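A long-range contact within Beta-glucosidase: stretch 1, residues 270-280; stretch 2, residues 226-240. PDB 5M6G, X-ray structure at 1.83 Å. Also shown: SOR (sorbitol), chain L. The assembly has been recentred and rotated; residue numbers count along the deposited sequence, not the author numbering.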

# COMPACT_ATOMS: atom_id res chain seq x y z
N GLY A 270 18.15 2.45 1.50
CA GLY A 270 18.10 3.90 1.58
C GLY A 270 16.73 4.50 1.74
O GLY A 270 16.54 5.66 1.40
N VAL A 271 15.76 3.74 2.26
CA VAL A 271 14.39 4.24 2.40
C VAL A 271 14.42 5.58 3.13
O VAL A 271 15.11 5.74 4.14
CB VAL A 271 13.50 3.20 3.11
CG1 VAL A 271 13.86 3.07 4.61
CG2 VAL A 271 12.04 3.54 2.92
N GLY A 272 13.71 6.57 2.59
CA GLY A 272 13.80 7.91 3.14
C GLY A 272 12.98 8.13 4.39
O GLY A 272 13.32 8.99 5.22
N SER A 273 11.91 7.36 4.55
CA SER A 273 10.95 7.56 5.63
C SER A 273 10.54 6.21 6.20
O SER A 273 10.54 5.20 5.50
CB SER A 273 9.71 8.31 5.14
OG SER A 273 8.84 8.61 6.21
N VAL A 274 10.20 6.21 7.49
CA VAL A 274 9.58 5.07 8.16
C VAL A 274 8.34 5.58 8.87
O VAL A 274 8.40 6.60 9.57
CB VAL A 274 10.54 4.38 9.16
CG1 VAL A 274 9.79 3.40 10.02
CG2 VAL A 274 11.67 3.67 8.41
N MET A 275 7.21 4.89 8.70
CA MET A 275 5.97 5.27 9.36
C MET A 275 5.71 4.32 10.53
O MET A 275 5.82 3.10 10.39
CB MET A 275 4.78 5.23 8.39
CG MET A 275 3.51 5.69 9.07
SD MET A 275 2.04 5.57 8.05
CE MET A 275 2.49 6.66 6.71
N VAL A 276 5.37 4.90 11.70
CA VAL A 276 5.13 4.09 12.90
C VAL A 276 3.72 3.52 12.89
O VAL A 276 2.79 4.09 12.29
CB VAL A 276 5.41 4.94 14.16
CG1 VAL A 276 5.25 4.09 15.44
CG2 VAL A 276 6.80 5.53 14.08
N SER A 277 3.53 2.38 13.56
CA SER A 277 2.25 1.67 13.56
C SER A 277 1.33 2.14 14.68
O SER A 277 1.76 2.48 15.78
CB SER A 277 2.47 0.17 13.71
OG SER A 277 1.23 -0.48 13.91
N TYR A 278 0.02 2.12 14.37
CA TYR A 278 -1.01 2.27 15.40
C TYR A 278 -0.93 1.18 16.46
O TYR A 278 -1.39 1.39 17.58
CB TYR A 278 -2.40 2.18 14.79
CG TYR A 278 -2.92 3.32 13.96
CD1 TYR A 278 -2.76 4.64 14.34
CD2 TYR A 278 -3.63 3.05 12.79
CE1 TYR A 278 -3.28 5.68 13.56
CE2 TYR A 278 -4.15 4.06 12.00
CZ TYR A 278 -3.98 5.36 12.39
OH TYR A 278 -4.51 6.34 11.59
N SER A 279 -0.41 0.01 16.10
CA SER A 279 -0.50 -1.17 16.97
C SER A 279 0.40 -1.01 18.19
O SER A 279 1.12 -0.02 18.35
CB SER A 279 -0.16 -2.43 16.18
OG SER A 279 1.17 -2.37 15.68
N SER A 280 0.34 -2.01 19.08
CA SER A 280 1.14 -2.07 20.29
C SER A 280 2.05 -3.29 20.27
O SER A 280 1.80 -4.26 19.54
CB SER A 280 0.27 -2.11 21.55
OG SER A 280 -0.56 -0.98 21.65
C1 SOR L . -1.34 3.93 6.48
C2 SOR L . -1.76 5.07 5.57
C3 SOR L . -2.76 5.96 6.31
C4 SOR L . -3.48 6.90 5.35
C5 SOR L . -4.83 7.38 5.88
C6 SOR L . -5.61 8.00 4.73
O1 SOR L . -0.89 2.84 5.73
O2 SOR L . -0.62 5.82 5.19
O3 SOR L . -2.06 6.71 7.27
O4 SOR L . -2.66 8.01 5.05
O5 SOR L . -5.58 6.33 6.48
O6 SOR L . -6.98 8.10 5.05
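Stretch 2, residues 226-240: VMATAKHYVGDGGTT

Stretch 2 runs alongside stretch 1 in the same direction. The strand at 273-276 and the strand that includes T229 and A230 run parallel, with axes 4.4 Å apart at closest approach and crossing at -29°. G270 follows a helix, in a Schellman motif with positive phi, and makes no contact. V271 packs its CG2 4.2 Å from A228 CB and 4.2 Å from A230 CB. At G272 the chain passes close to M227, with G272 C 3.8 Å from M227 SD; a CB here would clash with M227 CG.

The ladder opens with a weak hydrogen bond, S273 N to A228 O (3.2 Å). S273 pairs with T229, and A230 N donates to S273 O at 3.0 Å. V274 pairs with A230, CA to CA 4.7 Å, and its CG1 lies 3.6 Å from Y233 CB. M275 N donates to A230 O (2.9 Å), and M275 O accepts from Y233 N (2.8 Å). Stretch 2 has an extra residue here, a beta bulge, and the peptide bonds before H232 and V234 are cis. M275 SD lies 3.9 Å from H232 CD2.

V276 pairs with Y233, CA to CA 4.5 Å. S277 N closes the ladder on Y233 O at 2.8 Å, while S277 CB sits 3.6 Å from H232 CB. S279 CB meets T239 CG2 at 3.8 Å. One water bridges S279 OG, S280 O and V234 O.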

# COMPACT_ATOMS: atom_id res chain seq x y z
N VAL A 226 10.88 9.59 -5.96
CA VAL A 226 9.81 9.82 -5.01
C VAL A 226 10.20 9.13 -3.71
O VAL A 226 10.64 7.97 -3.73
CB VAL A 226 8.46 9.29 -5.54
CG1 VAL A 226 7.46 9.11 -4.41
CG2 VAL A 226 7.92 10.22 -6.64
N MET A 227 10.07 9.83 -2.59
CA MET A 227 10.48 9.24 -1.33
C MET A 227 9.54 8.10 -0.96
O MET A 227 8.32 8.21 -1.09
CB MET A 227 10.52 10.28 -0.20
CG MET A 227 11.02 9.70 1.12
SD MET A 227 11.52 10.96 2.31
CE MET A 227 9.95 11.68 2.73
N ALA A 228 10.12 6.99 -0.52
CA ALA A 228 9.37 5.82 -0.10
C ALA A 228 9.27 5.79 1.42
O ALA A 228 10.03 6.47 2.13
CB ALA A 228 10.01 4.53 -0.62
N THR A 229 8.31 4.99 1.92
CA THR A 229 8.02 4.90 3.35
C THR A 229 7.91 3.43 3.73
O THR A 229 6.96 2.75 3.31
CB THR A 229 6.72 5.62 3.70
OG1 THR A 229 6.70 6.93 3.10
CG2 THR A 229 6.58 5.75 5.20
N ALA A 230 8.84 2.93 4.53
CA ALA A 230 8.66 1.60 5.10
C ALA A 230 7.63 1.69 6.23
O ALA A 230 7.81 2.47 7.17
CB ALA A 230 9.99 1.03 5.61
N LYS A 231 6.55 0.92 6.12
CA LYS A 231 5.47 0.95 7.12
C LYS A 231 4.91 -0.46 7.37
O LYS A 231 5.07 -1.34 6.53
CB LYS A 231 4.35 1.90 6.67
CG LYS A 231 3.50 1.39 5.51
CD LYS A 231 2.55 2.49 4.98
CE LYS A 231 1.49 1.89 4.02
NZ LYS A 231 0.51 2.93 3.56
N HIS A 232 4.24 -0.68 8.50
CA HIS A 232 4.19 0.22 9.64
C HIS A 232 5.08 -0.35 10.76
O HIS A 232 4.93 -1.51 11.15
CB HIS A 232 2.76 0.40 10.15
CG HIS A 232 1.77 0.69 9.07
ND1 HIS A 232 1.23 -0.29 8.26
CD2 HIS A 232 1.20 1.86 8.68
CE1 HIS A 232 0.38 0.26 7.41
NE2 HIS A 232 0.34 1.56 7.64
N TYR A 233 5.99 0.48 11.26
CA TYR A 233 6.98 0.08 12.25
C TYR A 233 6.39 0.01 13.66
O TYR A 233 5.93 1.04 14.15
CB TYR A 233 8.15 1.09 12.21
CG TYR A 233 9.30 0.71 13.12
CD1 TYR A 233 10.31 -0.12 12.66
CD2 TYR A 233 9.35 1.15 14.44
CE1 TYR A 233 11.36 -0.51 13.50
CE2 TYR A 233 10.40 0.76 15.29
CZ TYR A 233 11.40 -0.06 14.80
OH TYR A 233 12.45 -0.46 15.59
N VAL A 234 6.39 -1.15 14.32
CA VAL A 234 6.80 -2.45 13.78
C VAL A 234 5.89 -3.50 14.41
O VAL A 234 5.43 -3.34 15.54
CB VAL A 234 8.30 -2.75 14.05
CG1 VAL A 234 8.64 -2.63 15.54
CG2 VAL A 234 8.70 -4.14 13.51
N GLY A 235 5.59 -4.56 13.65
CA GLY A 235 4.74 -5.62 14.14
C GLY A 235 3.28 -5.50 13.76
O GLY A 235 2.45 -6.19 14.37
N ASP A 236 2.94 -4.64 12.79
CA ASP A 236 1.53 -4.46 12.45
C ASP A 236 0.89 -5.77 11.95
O ASP A 236 -0.30 -5.98 12.15
CB ASP A 236 1.38 -3.33 11.42
CG ASP A 236 2.30 -3.47 10.21
OD1 ASP A 236 3.27 -4.25 10.25
OD2 ASP A 236 2.06 -2.77 9.21
N GLY A 237 1.68 -6.67 11.35
CA GLY A 237 1.16 -7.95 10.90
C GLY A 237 1.07 -9.01 11.97
O GLY A 237 0.61 -10.14 11.72
N GLY A 238 1.49 -8.69 13.19
CA GLY A 238 1.54 -9.66 14.27
C GLY A 238 0.49 -9.51 15.34
O GLY A 238 0.59 -10.20 16.37
N THR A 239 -0.52 -8.66 15.16
CA THR A 239 -1.47 -8.40 16.23
C THR A 239 -2.30 -9.64 16.51
O THR A 239 -2.60 -10.43 15.62
CB THR A 239 -2.39 -7.23 15.89
OG1 THR A 239 -3.13 -7.50 14.69
CG2 THR A 239 -1.59 -5.94 15.72
N THR A 240 -2.66 -9.81 17.79
CA THR A 240 -3.45 -10.96 18.19
C THR A 240 -4.79 -10.95 17.47
O THR A 240 -5.47 -9.93 17.42
CB THR A 240 -3.66 -10.95 19.71
OG1 THR A 240 -2.39 -10.94 20.35
CG2 THR A 240 -4.45 -12.19 20.16
O HOH W 1 2.76 -3.84 16.92